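Local atomic coordinates of SPI-1 type 3 secretion system pilotin (Salmonella typhimurium, PDB entry 6XFJ), a protein that acts as the pilot protein required for proper outer-membrane localization of the secretin InvG in the type III secretion system. Residues Lys24-Gln29 / Leu66-Thr71. Numbering follows the deposited sequence.
Sequences KQTKEQ and LSIYQT. With CD (cadmium ion), chain O.
In Gln-29, chi1 sets CG anti to the carbonyl carbon and the extended chi2 (173°) sends CD on toward helix 68-80, where OE1 meets the first turn. In Ile-68, chi1 (-161°) leaves CG2 between the backbone N and the carbonyl carbon, 3.3 Å from Gln-29 OE1 and close to Thr-26 O. The case illustrates how one side-chain amide can meet the first N-H groups of a helix, one directly but weakly and one through a water. OE1 of Gln-29 accepts a weak, long bond from Tyr-69 N (3.5 Å) and a firmer one from a water at 2.9 Å; that water accepts from Ile-68 N (3.0 Å) and also meets Thr-26 OG1. Ser-67 and Gln-70 form a capping box: Gln-70 N donates to Ser-67 OG (3.0 Å), and Ser-67 N donates back to Gln-70 OE1 (2.8 Å) from above the amide plane. Ser-67 OG also bonds to Asn-65 O, and Gln-29 NE2 to Leu-66 O, both of the second subunit, tying this junction to the dimer interface. The Thr-26 and Ile-68 side chains cross at about a right angle, CG2 of Thr-26 3.8 Å from CD1 of Ile-68, and Gln-29 CB packs on Tyr-69 CB. Gln-29 O lies at the Tyr-69 ring edge, in plane. Gln-25 and Glu-28 bind a cadmium ion, each through OE1. In this C-terminal part of InvH, helix 25-36 thus packs on the N-terminal turn of helix 68-80, with Phe-19 of helix 8-22 against Thr-26 and Phe-54 of helix 44-59 against Ile-68.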
loop_
_atom_site.group_PDB
_atom_site.type_symbol
_atom_site.label_atom_id
_atom_site.label_comp_id
_atom_site.label_asym_id
_atom_site.label_seq_id
_atom_site.Cartn_x
_atom_site.Cartn_y
_atom_site.Cartn_z
ATOM N N LYS B 24 -8.636 5.501 1.277
ATOM C CA LYS B 24 -7.982 5.285 2.600
ATOM C C LYS B 24 -7.602 3.809 2.779
ATOM O O LYS B 24 -7.782 3.249 3.866
ATOM C CB LYS B 24 -8.819 5.865 3.739
ATOM C CG LYS B 24 -8.970 7.382 3.596
ATOM C CD LYS B 24 -9.531 8.067 4.789
ATOM C CE LYS B 24 -9.727 9.543 4.562
ATOM N NZ LYS B 24 -10.072 10.223 5.831
ATOM N N GLN B 25 -7.048 3.202 1.730
ATOM C CA GLN B 25 -6.721 1.769 1.769
ATOM C C GLN B 25 -5.693 1.450 2.860
ATOM O O GLN B 25 -5.806 0.390 3.491
ATOM C CB GLN B 25 -6.250 1.250 0.421
ATOM C CG GLN B 25 -7.253 1.253 -0.665
ATOM C CD GLN B 25 -8.452 0.392 -0.331
ATOM O OE1 GLN B 25 -9.524 0.908 -0.081
ATOM N NE2 GLN B 25 -8.252 -0.893 -0.353
ATOM N N THR B 26 -4.638 2.257 3.020
ATOM C CA THR B 26 -3.587 1.940 4.006
ATOM C C THR B 26 -4.178 1.865 5.425
ATOM O O THR B 26 -3.913 0.920 6.138
ATOM C CB THR B 26 -2.433 2.929 3.853
ATOM O OG1 THR B 26 -1.872 2.624 2.572
ATOM C CG2 THR B 26 -1.366 2.795 4.921
ATOM N N LYS B 27 -4.947 2.874 5.822
ATOM C CA LYS B 27 -5.535 2.848 7.154
ATOM C C LYS B 27 -6.499 1.675 7.329
ATOM O O LYS B 27 -6.531 1.094 8.364
ATOM C CB LYS B 27 -6.207 4.194 7.408
ATOM C CG LYS B 27 -5.184 5.312 7.647
ATOM C CD LYS B 27 -5.823 6.658 7.833
ATOM C CE LYS B 27 -4.781 7.673 8.272
ATOM N NZ LYS B 27 -5.316 9.056 8.235
ATOM N N GLU B 28 -7.247 1.367 6.282
ATOM C CA GLU B 28 -8.197 0.246 6.372
ATOM C C GLU B 28 -7.431 -1.062 6.578
ATOM O O GLU B 28 -7.803 -1.890 7.431
ATOM C CB GLU B 28 -8.987 0.131 5.060
ATOM C CG GLU B 28 -10.113 1.113 4.834
ATOM C CD GLU B 28 -10.858 0.802 3.527
ATOM O OE1 GLU B 28 -10.507 -0.200 2.779
ATOM O OE2 GLU B 28 -11.831 1.551 3.266
ATOM N N GLN B 29 -6.323 -1.216 5.850
ATOM C CA GLN B 29 -5.504 -2.442 5.908
ATOM C C GLN B 29 -4.858 -2.571 7.290
ATOM O O GLN B 29 -4.812 -3.671 7.864
ATOM C CB GLN B 29 -4.430 -2.361 4.840
ATOM C CG GLN B 29 -4.982 -2.670 3.454
ATOM C CD GLN B 29 -3.977 -2.423 2.358
ATOM O OE1 GLN B 29 -2.800 -2.247 2.635
ATOM N NE2 GLN B 29 -4.386 -2.415 1.098
ATOM N N LEU B 66 5.041 -3.981 -1.650
ATOM C CA LEU B 66 4.052 -4.648 -0.797
ATOM C C LEU B 66 3.231 -3.653 -0.029
ATOM O O LEU B 66 3.561 -2.490 0.151
ATOM C CB LEU B 66 4.767 -5.557 0.185
ATOM C CG LEU B 66 5.553 -6.680 -0.439
ATOM C CD1 LEU B 66 6.079 -7.544 0.675
ATOM C CD2 LEU B 66 4.788 -7.457 -1.478
ATOM N N SER B 67 1.998 -4.091 0.290
ATOM C CA SER B 67 1.053 -3.234 1.024
ATOM C C SER B 67 1.388 -3.118 2.489
ATOM O O SER B 67 2.165 -3.934 3.032
ATOM C CB SER B 67 -0.347 -3.761 0.851
ATOM O OG SER B 67 -0.501 -4.952 1.593
ATOM N N ILE B 68 0.763 -2.179 3.214
ATOM C CA ILE B 68 0.919 -2.151 4.689
ATOM C C ILE B 68 0.425 -3.467 5.268
ATOM O O ILE B 68 0.993 -3.926 6.236
ATOM C CB ILE B 68 0.311 -0.909 5.313
ATOM C CG1 ILE B 68 0.908 -0.711 6.705
ATOM C CG2 ILE B 68 -1.244 -1.005 5.299
ATOM C CD1 ILE B 68 0.475 0.559 7.342
ATOM N N TYR B 69 -0.677 -4.049 4.750
ATOM C CA TYR B 69 -1.157 -5.303 5.338
ATOM C C TYR B 69 -0.047 -6.357 5.217
ATOM O O TYR B 69 0.242 -7.085 6.151
ATOM C CB TYR B 69 -2.462 -5.752 4.652
ATOM C CG TYR B 69 -2.993 -7.009 5.286
ATOM C CD1 TYR B 69 -3.804 -6.982 6.420
ATOM C CD2 TYR B 69 -2.639 -8.242 4.783
ATOM C CE1 TYR B 69 -4.190 -8.124 7.076
ATOM C CE2 TYR B 69 -3.091 -9.404 5.415
ATOM C CZ TYR B 69 -3.862 -9.353 6.566
ATOM O OH TYR B 69 -4.302 -10.498 7.159
ATOM N N GLN B 70 0.482 -6.491 4.014
ATOM C CA GLN B 70 1.478 -7.550 3.698
ATOM C C GLN B 70 2.765 -7.325 4.518
ATOM O O GLN B 70 3.343 -8.285 4.971
ATOM C CB GLN B 70 1.831 -7.507 2.225
ATOM C CG GLN B 70 0.646 -7.965 1.369
ATOM C CD GLN B 70 0.632 -7.459 -0.049
ATOM O OE1 GLN B 70 1.541 -6.780 -0.496
ATOM N NE2 GLN B 70 -0.462 -7.736 -0.793
ATOM N N THR B 71 3.134 -6.063 4.724
ATOM C CA THR B 71 4.381 -5.801 5.480
ATOM C C THR B 71 4.180 -5.911 6.977
ATOM O O THR B 71 5.097 -6.370 7.663
ATOM C CB THR B 71 4.987 -4.493 5.039
ATOM O OG1 THR B 71 4.063 -3.443 5.166
ATOM C CG2 THR B 71 5.493 -4.590 3.614
HETATM CD CD CD O . -11.535 0.088 0.759
HETATM O O HOH W 1 -10.882 -2.035 0.546
HETATM O O HOH W 2 -0.900 -0.249 1.699
HETATM O O HOH W 3 -13.842 -0.539 1.695
HETATM O O HOH W 4 -12.067 2.148 0.696
HETATM O O HOH W 5 -12.575 -0.168 -1.290
#